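Local structure of macro domain-containing protein (Thermosipho africanus, 7OMU) at residues G232-S237 / A352-G357; L242-N247 / T312-F317; P265-V270 / Y286-E291. The protein is a two-domain protein that joins a DarT-family domain to a macro domain holding adenosine-5-diphosphoribose. The protein carries 1 engineered substitution. All coordinates share one frame; numbering follows the deposited sequence.

In the fold
All three interactions lie in the macro domain and reach one mixed sheet. Across that sheet the relevant strands run 351-354, 241-246, 313-318 and 286-288. Interaction 1 sits at strand 351-354, interaction 2 pairs 241-246 with 313-318, and interaction 3 packs helix 265-275 on 286-288, the outermost strand on that side. The contacts are nested along the chain: 3 lies within the loop closed by 2, and 2 within the loop closed by 1. Centres of 1 and 2 are about 10 Å apart, and those of 2 and 3 about 9 Å apart. Interactions 1 and 2 both touch the bound adenosine-5-diphosphoribose. Interaction 3 joins helix to sheet away from it.

Interaction 1 of 3, residues G232-S237 / A352-G357; sequences GDMFFS and AVPALG. With APR (adenosine-5-diphosphoribose), chain C.
The side chain of M234 lies over A352 and reaches on to P354. Its CG is 3.7 Å from A352 CB, and its SD is 3.8 Å from P354 CD. CG stands anti to the backbone N (chi1 -176°), and this puts CG against A352 CB. A bend at chi3 (67°) then turns CE. S237 adds a smaller touch, with its OG 3.9 Å from A352 CB. That hydroxyl also donates to M234 O at 2.8 Å, in the carbonyl plane, so it ties the turn back on itself. No hydrogen bond joins the two segments; they meet through apolar packing.

Both segments also line the site of the bound adenosine-5-diphosphoribose. D233 OD1 accepts from the ligand's N6 at 2.9 Å. M234 N donates to N1 at 3.1 Å, with an N-H...N angle of 162°. Together they read the Watson-Crick edge of the adenine. The F235 ring lies obliquely beside N6. At the far end of the other segment, G357 N makes a weak bond to the ligand's O2B at 3.2 Å. P354 CB lies near O4' of the ligand between these two sites. D233 OD2 forms a salt bridge with R259, which would steady the carboxylate that meets N6.

The contact is buried in the macro domain. Segment 232-237 belongs to the loop between strands 227-231 and 241-246, and helix 256-263 covers M234 and F235. A352 and V353 lie on strand 351-354, between strands 241-246 and 383-386.

Interaction 2 of 3, residues L242-N247 / T312-F317; sequences LTVSVN and TWFLLF. With APR (adenosine-5-diphosphoribose), chain C.
Two neighbouring parallel strands of the macro-domain sheet meet here, with L242 paired to F314, T243 to L315, V244 to L316 and S245 to F317. Their axes differ in direction by 30°. Five backbone hydrogen bonds form the ladder. L242 N binds W313 O at 3.0 Å, and L315 N binds L242 O at 2.8 Å. V244 N binds L315 O at 2.8 Å, and F317 N binds V244 O at 3.0 Å. V246 N closes the series on F317 O at 3.2 Å.

Side chains pack on both faces of the pair. On one face, T243 CG2 comes up to F317 CB at 3.6 Å. The T243 and L315 side chains lie side by side, with OG1 next to L315 CD2; OG1 also has its polar partner, A352 O, on strand 351-354. On the opposite face, V244 CG2 meets the edge of the F314 ring, in its plane, 3.9 Å from CD2. CG2 reaches this edge because it stands anti to the carbonyl carbon. L242 CD1 touches T312 CG2 at the start of the pair. Helix 265-275 covers this face, with V267 against F314 and F271 against L316 and V246.

The first strand ends at the bound adenosine-5-diphosphoribose. S245 CB and OG approach the diphosphate, and S245 O has a weak bond with the ligand's O1D. N247 OD1 accepts from V249 N, and its ND2 also donates to V251 O. N247 ND2 meets the ligand's O3D at 2.7 Å, in a nearly straight bond of 170°.

Interaction 3 of 3, residues P265-V270 / Y286-E291; sequences PDVYVV and YLYKRE
D266 CG sits between the backbone N and the carbonyl carbon (chi1 65°), and Y288 CG stands anti to its backbone N (chi1 180°); these rotations set D266 CG and Y288 CG toward each other's segment, and D266 OD2 then meets Y288 OH. Y288 OH donates to D266 OD2 at 2.7 Å, on the anti lone pair. R290 NH1 donates to the same oxygen at 3.0 Å, on its syn side, as part of a salt bridge with D266. OD2 is thus gripped by two donors on different sides. The NH1 bond lies close to the guanidinium plane, and the carboxylate and guanidinium planes are 35° apart. The two donors on OD2 would be expected to stabilise the negative charge of D266.

The Y288 ring is clamped on both faces. V270 CG2 makes a CH-pi contact, 3.7 Å from the ring centroid. R290 CB covers the opposite face, over the ring centre. V267 CG2 meets the ring edge, 3.9 Å from Y288 CE2. Further along, V270 CG1 touches Y286 CE2 at 3.8 Å.

Y286 and Y288 are bonded through their backbones to L316 and F314 of the next strand. V267 and R290 also lean on F314, so the contact carries on into the sheet. It is the helix-on-sheet packing of an alpha/beta/alpha macro domain, with helix 265-275 laid over edge strand 286-288.

Interaction 1 of 3, residues G232-S237 / A352-G357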
loop_
_atom_site.group_PDB
_atom_site.type_symbol
_atom_site.label_atom_id
_atom_site.label_comp_id
_atom_site.label_asym_id
_atom_site.label_seq_id
_atom_site.Cartn_x
_atom_site.Cartn_y
_atom_site.Cartn_z
ATOM N N GLY A 232 5.470 7.811 -4.361
ATOM C CA GLY A 232 4.675 6.679 -3.853
ATOM C C GLY A 232 5.527 5.602 -3.205
ATOM O O GLY A 232 6.711 5.874 -2.905
ATOM N N ASP A 233 4.922 4.428 -3.000
ATOM C CA ASP A 233 5.542 3.226 -2.385
ATOM C C ASP A 233 5.929 2.250 -3.497
ATOM O O ASP A 233 5.029 1.749 -4.180
ATOM C CB ASP A 233 4.585 2.570 -1.392
ATOM C CG ASP A 233 5.268 1.613 -0.437
ATOM O OD1 ASP A 233 6.396 1.183 -0.743
ATOM O OD2 ASP A 233 4.655 1.304 0.611
ATOM N N MET A 234 7.229 2.008 -3.664
ATOM C CA MET A 234 7.810 1.120 -4.704
ATOM C C MET A 234 7.195 -0.283 -4.602
ATOM O O MET A 234 6.927 -0.886 -5.657
ATOM C CB MET A 234 9.326 1.021 -4.518
ATOM C CG MET A 234 10.020 0.222 -5.598
ATOM S SD MET A 234 11.813 0.337 -5.468
ATOM C CE MET A 234 12.076 -0.522 -3.920
ATOM N N PHE A 235 6.982 -0.779 -3.379
ATOM C CA PHE A 235 6.613 -2.192 -3.101
ATOM C C PHE A 235 5.141 -2.430 -3.458
ATOM O O PHE A 235 4.754 -3.601 -3.661
ATOM C CB PHE A 235 6.965 -2.552 -1.658
ATOM C CG PHE A 235 8.429 -2.375 -1.347
ATOM C CD1 PHE A 235 9.372 -3.235 -1.882
ATOM C CD2 PHE A 235 8.868 -1.326 -0.557
ATOM C CE1 PHE A 235 10.725 -3.061 -1.619
ATOM C CE2 PHE A 235 10.218 -1.158 -0.286
ATOM C CZ PHE A 235 11.143 -2.026 -0.817
ATOM N N PHE A 236 4.355 -1.356 -3.561
ATOM C CA PHE A 236 2.936 -1.386 -4.009
ATOM C C PHE A 236 2.836 -0.945 -5.474
ATOM O O PHE A 236 1.715 -0.957 -6.013
ATOM C CB PHE A 236 2.053 -0.544 -3.084
ATOM C CG PHE A 236 1.766 -1.203 -1.759
ATOM C CD1 PHE A 236 0.955 -2.322 -1.694
ATOM C CD2 PHE A 236 2.320 -0.721 -0.585
ATOM C CE1 PHE A 236 0.697 -2.940 -0.481
ATOM C CE2 PHE A 236 2.063 -1.339 0.628
ATOM C CZ PHE A 236 1.255 -2.449 0.676
ATOM N N SER A 237 3.952 -0.576 -6.113
ATOM C CA SER A 237 4.063 -0.559 -7.597
ATOM C C SER A 237 3.802 -1.987 -8.061
ATOM O O SER A 237 4.009 -2.910 -7.246
ATOM C CB SER A 237 5.400 -0.057 -8.098
ATOM O OG SER A 237 6.303 -1.123 -8.350
ATOM N N ALA A 352 11.060 -0.974 -11.312
ATOM C CA ALA A 352 10.991 0.137 -10.342
ATOM C C ALA A 352 12.375 0.303 -9.711
ATOM O O ALA A 352 12.834 -0.635 -9.042
ATOM C CB ALA A 352 9.935 -0.137 -9.297
ATOM N N VAL A 353 13.031 1.437 -9.950
ATOM C CA VAL A 353 14.295 1.822 -9.260
ATOM C C VAL A 353 13.972 2.989 -8.331
ATOM O O VAL A 353 13.246 3.907 -8.713
ATOM C CB VAL A 353 15.422 2.170 -10.255
ATOM C CG1 VAL A 353 15.665 1.055 -11.263
ATOM C CG2 VAL A 353 15.155 3.466 -10.992
ATOM N N PRO A 354 14.479 2.984 -7.077
ATOM C CA PRO A 354 14.393 4.155 -6.213
ATOM C C PRO A 354 15.489 5.143 -6.612
ATOM O O PRO A 354 16.445 4.721 -7.221
ATOM C CB PRO A 354 14.650 3.574 -4.821
ATOM C CG PRO A 354 15.608 2.440 -5.084
ATOM C CD PRO A 354 15.180 1.869 -6.422
ATOM N N ALA A 355 15.320 6.417 -6.270
ATOM C CA ALA A 355 16.380 7.445 -6.388
ATOM C C ALA A 355 17.643 6.912 -5.701
ATOM O O ALA A 355 17.620 6.749 -4.474
ATOM C CB ALA A 355 15.897 8.741 -5.783
ATOM N N LEU A 356 18.688 6.613 -6.471
ATOM C CA LEU A 356 19.893 5.891 -5.978
ATOM C C LEU A 356 20.799 6.859 -5.208
ATOM O O LEU A 356 21.078 7.951 -5.726
ATOM C CB LEU A 356 20.609 5.257 -7.172
ATOM C CG LEU A 356 19.778 4.221 -7.924
ATOM C CD1 LEU A 356 20.348 3.950 -9.301
ATOM C CD2 LEU A 356 19.670 2.935 -7.127
ATOM N N GLY A 357 21.192 6.482 -3.990
ATOM C CA GLY A 357 22.090 7.265 -3.120
ATOM C C GLY A 357 21.495 8.593 -2.675
ATOM O O GLY A 357 22.257 9.418 -2.142
HETATM N N1 APR C . 9.244 3.868 -2.214
HETATM C C2 APR C . 10.001 4.748 -2.883
HETATM N N3 APR C . 11.102 5.386 -2.490
HETATM C C4 APR C . 11.425 5.038 -1.232
HETATM C C5 APR C . 10.747 4.154 -0.418
HETATM C C6 APR C . 9.594 3.541 -0.948
HETATM N N6 APR C . 8.841 2.671 -0.279
HETATM N N7 APR C . 11.385 4.051 0.813
HETATM C C8 APR C . 12.418 4.858 0.723
HETATM N N9 APR C . 12.490 5.489 -0.501
HETATM C "C1'" APR C . 13.495 6.451 -0.962
HETATM C "C2'" APR C . 14.092 7.312 0.149
HETATM O "O2'" APR C . 13.377 8.521 0.292
HETATM C "C3'" APR C . 15.539 7.537 -0.311
HETATM O "O3'" APR C . 15.731 8.878 -0.743
HETATM O "O4'" APR C . 14.564 5.728 -1.521
HETATM C "C4'" APR C . 15.765 6.535 -1.456
HETATM C "C5'" APR C . 16.972 5.631 -1.322
HETATM O "O5'" APR C . 16.857 4.804 -0.124
HETATM P PA APR C . 18.143 4.422 0.774
HETATM O O1A APR C . 17.952 3.058 1.351
HETATM O O2A APR C . 18.435 5.536 1.725
HETATM O O3A APR C . 19.320 4.344 -0.321
HETATM P PB APR C . 20.830 4.892 -0.404
HETATM O O1B APR C . 20.803 6.371 -0.203
HETATM O O2B APR C . 21.462 4.371 -1.653
HETATM O O5D APR C . 21.507 4.187 0.876
HETATM C C5D APR C . 22.023 2.828 0.772
HETATM O O4D APR C . 21.360 2.265 3.025
HETATM O O1D APR C . 19.644 1.001 2.146
HETATM C C1D APR C . 20.787 0.955 2.918
HETATM O O2D APR C . 22.078 -1.170 2.878
HETATM C C2D APR C . 21.845 0.070 2.238
HETATM O O3D APR C . 23.911 0.802 3.339
HETATM C C3D APR C . 23.097 0.944 2.182
HETATM C C4D APR C . 22.487 2.349 2.128
#

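Interaction 2 of 3, residues L242-N247 / T312-F317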
loop_
_atom_site.group_PDB
_atom_site.type_symbol
_atom_site.label_atom_id
_atom_site.label_comp_id
_atom_site.label_asym_id
_atom_site.label_seq_id
_atom_site.Cartn_x
_atom_site.Cartn_y
_atom_site.Cartn_z
ATOM N N LEU A 242 11.768 -5.014 -8.623
ATOM C CA LEU A 242 11.977 -3.908 -7.658
ATOM C C LEU A 242 13.472 -3.835 -7.346
ATOM O O LEU A 242 14.051 -4.854 -6.932
ATOM C CB LEU A 242 11.147 -4.161 -6.394
ATOM C CG LEU A 242 9.694 -4.583 -6.630
ATOM C CD1 LEU A 242 8.943 -4.665 -5.308
ATOM C CD2 LEU A 242 8.986 -3.632 -7.588
ATOM N N THR A 243 14.071 -2.673 -7.572
ATOM C CA THR A 243 15.504 -2.408 -7.314
ATOM C C THR A 243 15.650 -1.950 -5.864
ATOM O O THR A 243 14.751 -1.269 -5.361
ATOM C CB THR A 243 16.048 -1.408 -8.335
ATOM O OG1 THR A 243 15.537 -1.805 -9.607
ATOM C CG2 THR A 243 17.556 -1.367 -8.370
ATOM N N VAL A 244 16.734 -2.353 -5.212
ATOM C CA VAL A 244 16.975 -2.111 -3.766
ATOM C C VAL A 244 18.420 -1.642 -3.626
ATOM O O VAL A 244 19.327 -2.431 -3.952
ATOM C CB VAL A 244 16.704 -3.387 -2.950
ATOM C CG1 VAL A 244 17.059 -3.210 -1.480
ATOM C CG2 VAL A 244 15.266 -3.852 -3.103
ATOM N N SER A 245 18.613 -0.394 -3.190
ATOM C CA SER A 245 19.948 0.193 -2.921
ATOM C C SER A 245 20.569 -0.579 -1.759
ATOM O O SER A 245 19.896 -0.695 -0.725
ATOM C CB SER A 245 19.856 1.667 -2.623
ATOM O OG SER A 245 18.637 2.204 -3.112
ATOM N N VAL A 246 21.775 -1.118 -1.955
ATOM C CA VAL A 246 22.541 -1.897 -0.938
ATOM C C VAL A 246 23.995 -1.409 -0.929
ATOM O O VAL A 246 24.376 -0.614 -1.818
ATOM C CB VAL A 246 22.454 -3.413 -1.202
ATOM C CG1 VAL A 246 21.028 -3.920 -1.083
ATOM C CG2 VAL A 246 23.041 -3.804 -2.547
ATOM N N ASN A 247 24.765 -1.881 0.051
ATOM C CA ASN A 247 26.225 -1.639 0.206
ATOM C C ASN A 247 26.955 -2.947 -0.115
ATOM O O ASN A 247 26.270 -3.917 -0.468
ATOM C CB ASN A 247 26.550 -1.141 1.613
ATOM C CG ASN A 247 26.061 -2.090 2.686
ATOM O OD1 ASN A 247 26.514 -3.228 2.768
ATOM N ND2 ASN A 247 25.112 -1.645 3.491
ATOM N N THR A 312 7.323 -11.200 -8.873
ATOM C CA THR A 312 8.043 -10.007 -8.358
ATOM C C THR A 312 9.474 -10.417 -8.002
ATOM O O THR A 312 9.657 -11.158 -7.016
ATOM C CB THR A 312 7.312 -9.370 -7.169
ATOM O OG1 THR A 312 5.971 -9.081 -7.564
ATOM C CG2 THR A 312 7.978 -8.100 -6.690
ATOM N N TRP A 313 10.434 -9.961 -8.807
ATOM C CA TRP A 313 11.896 -10.151 -8.621
ATOM C C TRP A 313 12.459 -8.949 -7.864
ATOM O O TRP A 313 11.804 -7.895 -7.860
ATOM C CB TRP A 313 12.598 -10.316 -9.976
ATOM C CG TRP A 313 12.213 -11.538 -10.751
ATOM C CD1 TRP A 313 11.482 -12.608 -10.317
ATOM C CD2 TRP A 313 12.593 -11.841 -12.103
ATOM N NE1 TRP A 313 11.369 -13.546 -11.310
ATOM C CE2 TRP A 313 12.039 -13.101 -12.418
ATOM C CE3 TRP A 313 13.342 -11.171 -13.074
ATOM C CZ2 TRP A 313 12.209 -13.696 -13.667
ATOM C CZ3 TRP A 313 13.512 -11.761 -14.307
ATOM C CH2 TRP A 313 12.955 -13.008 -14.597
ATOM N N PHE A 314 13.633 -9.111 -7.261
ATOM C CA PHE A 314 14.376 -8.045 -6.547
ATOM C C PHE A 314 15.755 -7.899 -7.186
ATOM O O PHE A 314 16.480 -8.902 -7.261
ATOM C CB PHE A 314 14.499 -8.370 -5.057
ATOM C CG PHE A 314 13.225 -8.167 -4.283
ATOM C CD1 PHE A 314 12.209 -9.105 -4.334
ATOM C CD2 PHE A 314 13.039 -7.026 -3.524
ATOM C CE1 PHE A 314 11.038 -8.915 -3.618
ATOM C CE2 PHE A 314 11.864 -6.837 -2.813
ATOM C CZ PHE A 314 10.864 -7.783 -2.857
ATOM N N LEU A 315 16.080 -6.690 -7.647
ATOM C CA LEU A 315 17.415 -6.327 -8.176
ATOM C C LEU A 315 18.195 -5.661 -7.045
ATOM O O LEU A 315 17.746 -4.614 -6.567
ATOM C CB LEU A 315 17.257 -5.388 -9.375
ATOM C CG LEU A 315 18.557 -4.987 -10.073
ATOM C CD1 LEU A 315 19.241 -6.204 -10.680
ATOM C CD2 LEU A 315 18.302 -3.938 -11.144
ATOM N N LEU A 316 19.292 -6.281 -6.612
ATOM C CA LEU A 316 20.219 -5.721 -5.597
ATOM C C LEU A 316 21.244 -4.844 -6.318
ATOM O O LEU A 316 22.050 -5.382 -7.093
ATOM C CB LEU A 316 20.864 -6.870 -4.818
ATOM C CG LEU A 316 19.867 -7.812 -4.142
ATOM C CD1 LEU A 316 20.575 -9.000 -3.519
ATOM C CD2 LEU A 316 19.039 -7.071 -3.102
ATOM N N PHE A 317 21.176 -3.536 -6.076
ATOM C CA PHE A 317 21.949 -2.483 -6.775
ATOM C C PHE A 317 22.907 -1.825 -5.789
ATOM O O PHE A 317 22.503 -0.960 -5.019
ATOM C CB PHE A 317 20.982 -1.460 -7.366
ATOM C CG PHE A 317 21.596 -0.510 -8.357
ATOM C CD1 PHE A 317 22.573 0.390 -7.966
ATOM C CD2 PHE A 317 21.186 -0.510 -9.679
ATOM C CE1 PHE A 317 23.133 1.267 -8.877
ATOM C CE2 PHE A 317 21.744 0.371 -10.590
ATOM C CZ PHE A 317 22.718 1.255 -10.188
HETATM N N1 APR C . 9.244 3.868 -2.214
HETATM C C2 APR C . 10.001 4.748 -2.883
HETATM N N3 APR C . 11.102 5.386 -2.490
HETATM C C4 APR C . 11.425 5.038 -1.232
HETATM C C5 APR C . 10.747 4.154 -0.418
HETATM C C6 APR C . 9.594 3.541 -0.948
HETATM N N6 APR C . 8.841 2.671 -0.279
HETATM N N7 APR C . 11.385 4.051 0.813
HETATM C C8 APR C . 12.418 4.858 0.723
HETATM N N9 APR C . 12.490 5.489 -0.501
HETATM C "C1'" APR C . 13.495 6.451 -0.962
HETATM C "C2'" APR C . 14.092 7.312 0.149
HETATM O "O2'" APR C . 13.377 8.521 0.292
HETATM C "C3'" APR C . 15.539 7.537 -0.311
HETATM O "O3'" APR C . 15.731 8.878 -0.743
HETATM O "O4'" APR C . 14.564 5.728 -1.521
HETATM C "C4'" APR C . 15.765 6.535 -1.456
HETATM C "C5'" APR C . 16.972 5.631 -1.322
HETATM O "O5'" APR C . 16.857 4.804 -0.124
HETATM P PA APR C . 18.143 4.422 0.774
HETATM O O1A APR C . 17.952 3.058 1.351
HETATM O O2A APR C . 18.435 5.536 1.725
HETATM O O3A APR C . 19.320 4.344 -0.321
HETATM P PB APR C . 20.830 4.892 -0.404
HETATM O O1B APR C . 20.803 6.371 -0.203
HETATM O O2B APR C . 21.462 4.371 -1.653
HETATM O O5D APR C . 21.507 4.187 0.876
HETATM C C5D APR C . 22.023 2.828 0.772
HETATM O O4D APR C . 21.360 2.265 3.025
HETATM O O1D APR C . 19.644 1.001 2.146
HETATM C C1D APR C . 20.787 0.955 2.918
HETATM O O2D APR C . 22.078 -1.170 2.878
HETATM C C2D APR C . 21.845 0.070 2.238
HETATM O O3D APR C . 23.911 0.802 3.339
HETATM C C3D APR C . 23.097 0.944 2.182
HETATM C C4D APR C . 22.487 2.349 2.128
#

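Interaction 3 of 3, residues P265-V270 / Y286-E291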
loop_
_atom_site.group_PDB
_atom_site.type_symbol
_atom_site.label_atom_id
_atom_site.label_comp_id
_atom_site.label_asym_id
_atom_site.label_seq_id
_atom_site.Cartn_x
_atom_site.Cartn_y
_atom_site.Cartn_z
ATOM N N PRO A 265 12.523 -10.906 4.284
ATOM C CA PRO A 265 13.759 -11.343 4.935
ATOM C C PRO A 265 14.612 -12.313 4.096
ATOM O O PRO A 265 15.821 -12.301 4.251
ATOM C CB PRO A 265 13.266 -12.001 6.234
ATOM C CG PRO A 265 11.828 -12.362 5.946
ATOM C CD PRO A 265 11.326 -11.240 5.065
ATOM N N ASP A 266 13.988 -13.117 3.232
ATOM C CA ASP A 266 14.709 -14.026 2.298
ATOM C C ASP A 266 15.604 -13.205 1.357
ATOM O O ASP A 266 16.673 -13.722 0.989
ATOM C CB ASP A 266 13.746 -14.904 1.499
ATOM C CG ASP A 266 12.861 -14.111 0.559
ATOM O OD1 ASP A 266 12.152 -13.209 1.058
ATOM O OD2 ASP A 266 12.895 -14.388 -0.663
ATOM N N VAL A 267 15.188 -11.988 0.983
ATOM C CA VAL A 267 15.971 -11.068 0.100
ATOM C C VAL A 267 17.260 -10.675 0.832
ATOM O O VAL A 267 18.322 -10.614 0.187
ATOM C CB VAL A 267 15.164 -9.820 -0.316
ATOM C CG1 VAL A 267 16.013 -8.820 -1.090
ATOM C CG2 VAL A 267 13.929 -10.183 -1.125
ATOM N N TYR A 268 17.157 -10.395 2.129
ATOM C CA TYR A 268 18.303 -10.061 3.012
ATOM C C TYR A 268 19.305 -11.217 2.970
ATOM O O TYR A 268 20.505 -10.971 2.746
ATOM C CB TYR A 268 17.800 -9.758 4.427
ATOM C CG TYR A 268 18.868 -9.600 5.478
ATOM C CD1 TYR A 268 20.003 -8.842 5.241
ATOM C CD2 TYR A 268 18.725 -10.184 6.725
ATOM C CE1 TYR A 268 20.981 -8.691 6.210
ATOM C CE2 TYR A 268 19.692 -10.043 7.703
ATOM C CZ TYR A 268 20.825 -9.294 7.444
ATOM O OH TYR A 268 21.785 -9.146 8.399
ATOM N N VAL A 269 18.809 -12.443 3.146
ATOM C CA VAL A 269 19.627 -13.690 3.188
ATOM C C VAL A 269 20.328 -13.884 1.839
ATOM O O VAL A 269 21.524 -14.235 1.835
ATOM C CB VAL A 269 18.754 -14.903 3.550
ATOM C CG1 VAL A 269 19.481 -16.217 3.315
ATOM C CG2 VAL A 269 18.262 -14.811 4.987
ATOM N N VAL A 270 19.593 -13.688 0.745
ATOM C CA VAL A 270 20.110 -13.804 -0.652
ATOM C C VAL A 270 21.191 -12.740 -0.847
ATOM O O VAL A 270 22.220 -13.041 -1.476
ATOM C CB VAL A 270 18.974 -13.663 -1.685
ATOM C CG1 VAL A 270 19.495 -13.328 -3.070
ATOM C CG2 VAL A 270 18.118 -14.915 -1.740
ATOM N N TYR A 286 23.046 -7.684 -8.624
ATOM C CA TYR A 286 22.568 -9.090 -8.574
ATOM C C TYR A 286 21.039 -9.093 -8.666
ATOM O O TYR A 286 20.401 -8.415 -7.840
ATOM C CB TYR A 286 23.041 -9.793 -7.299
ATOM C CG TYR A 286 22.642 -11.245 -7.201
ATOM C CD1 TYR A 286 23.434 -12.246 -7.739
ATOM C CD2 TYR A 286 21.469 -11.622 -6.572
ATOM C CE1 TYR A 286 23.081 -13.583 -7.646
ATOM C CE2 TYR A 286 21.094 -12.954 -6.477
ATOM C CZ TYR A 286 21.905 -13.940 -7.011
ATOM O OH TYR A 286 21.547 -15.252 -6.920
ATOM N N LEU A 287 20.485 -9.834 -9.635
ATOM C CA LEU A 287 19.023 -10.019 -9.816
ATOM C C LEU A 287 18.582 -11.307 -9.113
ATOM O O LEU A 287 19.030 -12.390 -9.522
ATOM C CB LEU A 287 18.693 -10.071 -11.310
ATOM C CG LEU A 287 17.216 -10.294 -11.638
ATOM C CD1 LEU A 287 16.379 -9.103 -11.206
ATOM C CD2 LEU A 287 17.034 -10.551 -13.120
ATOM N N TYR A 288 17.730 -11.176 -8.095
ATOM C CA TYR A 288 17.063 -12.290 -7.373
ATOM C C TYR A 288 15.741 -12.588 -8.078
ATOM O O TYR A 288 14.825 -11.760 -7.975
ATOM C CB TYR A 288 16.847 -11.906 -5.906
ATOM C CG TYR A 288 16.171 -12.928 -5.024
ATOM C CD1 TYR A 288 16.184 -14.281 -5.314
ATOM C CD2 TYR A 288 15.558 -12.531 -3.848
ATOM C CE1 TYR A 288 15.574 -15.202 -4.478
ATOM C CE2 TYR A 288 14.948 -13.438 -2.998
ATOM C CZ TYR A 288 14.956 -14.783 -3.313
ATOM O OH TYR A 288 14.363 -15.686 -2.476
ATOM N N LYS A 289 15.663 -13.715 -8.792
ATOM C CA LYS A 289 14.443 -14.151 -9.517
ATOM C C LYS A 289 13.546 -14.918 -8.540
ATOM O O LYS A 289 13.353 -16.125 -8.725
ATOM C CB LYS A 289 14.830 -14.945 -10.766
ATOM C CG LYS A 289 15.555 -14.126 -11.824
ATOM C CD LYS A 289 15.823 -14.883 -13.099
ATOM C CE LYS A 289 16.713 -14.128 -14.060
ATOM N NZ LYS A 289 17.094 -14.973 -15.217
ATOM N N ARG A 290 13.020 -14.205 -7.543
ATOM C CA ARG A 290 12.160 -14.722 -6.445
ATOM C C ARG A 290 10.854 -15.273 -7.031
ATOM O O ARG A 290 10.106 -14.490 -7.653
ATOM C CB ARG A 290 11.887 -13.581 -5.462
ATOM C CG ARG A 290 11.553 -14.014 -4.043
ATOM C CD ARG A 290 11.493 -12.800 -3.138
ATOM N NE ARG A 290 10.130 -12.421 -2.819
ATOM C CZ ARG A 290 9.605 -12.450 -1.603
ATOM N NH1 ARG A 290 10.331 -12.839 -0.573
ATOM N NH2 ARG A 290 8.348 -12.085 -1.416
ATOM N N GLU A 291 10.583 -16.567 -6.825
ATOM C CA GLU A 291 9.387 -17.271 -7.369
ATOM C C GLU A 291 8.189 -17.068 -6.430
ATOM O O GLU A 291 7.093 -17.545 -6.773
ATOM C CB GLU A 291 9.699 -18.750 -7.613
ATOM C CG GLU A 291 10.619 -18.961 -8.810
ATOM C CD GLU A 291 10.935 -20.400 -9.184
ATOM O OE1 GLU A 291 9.996 -21.229 -9.199
ATOM O OE2 GLU A 291 12.125 -20.687 -9.473
#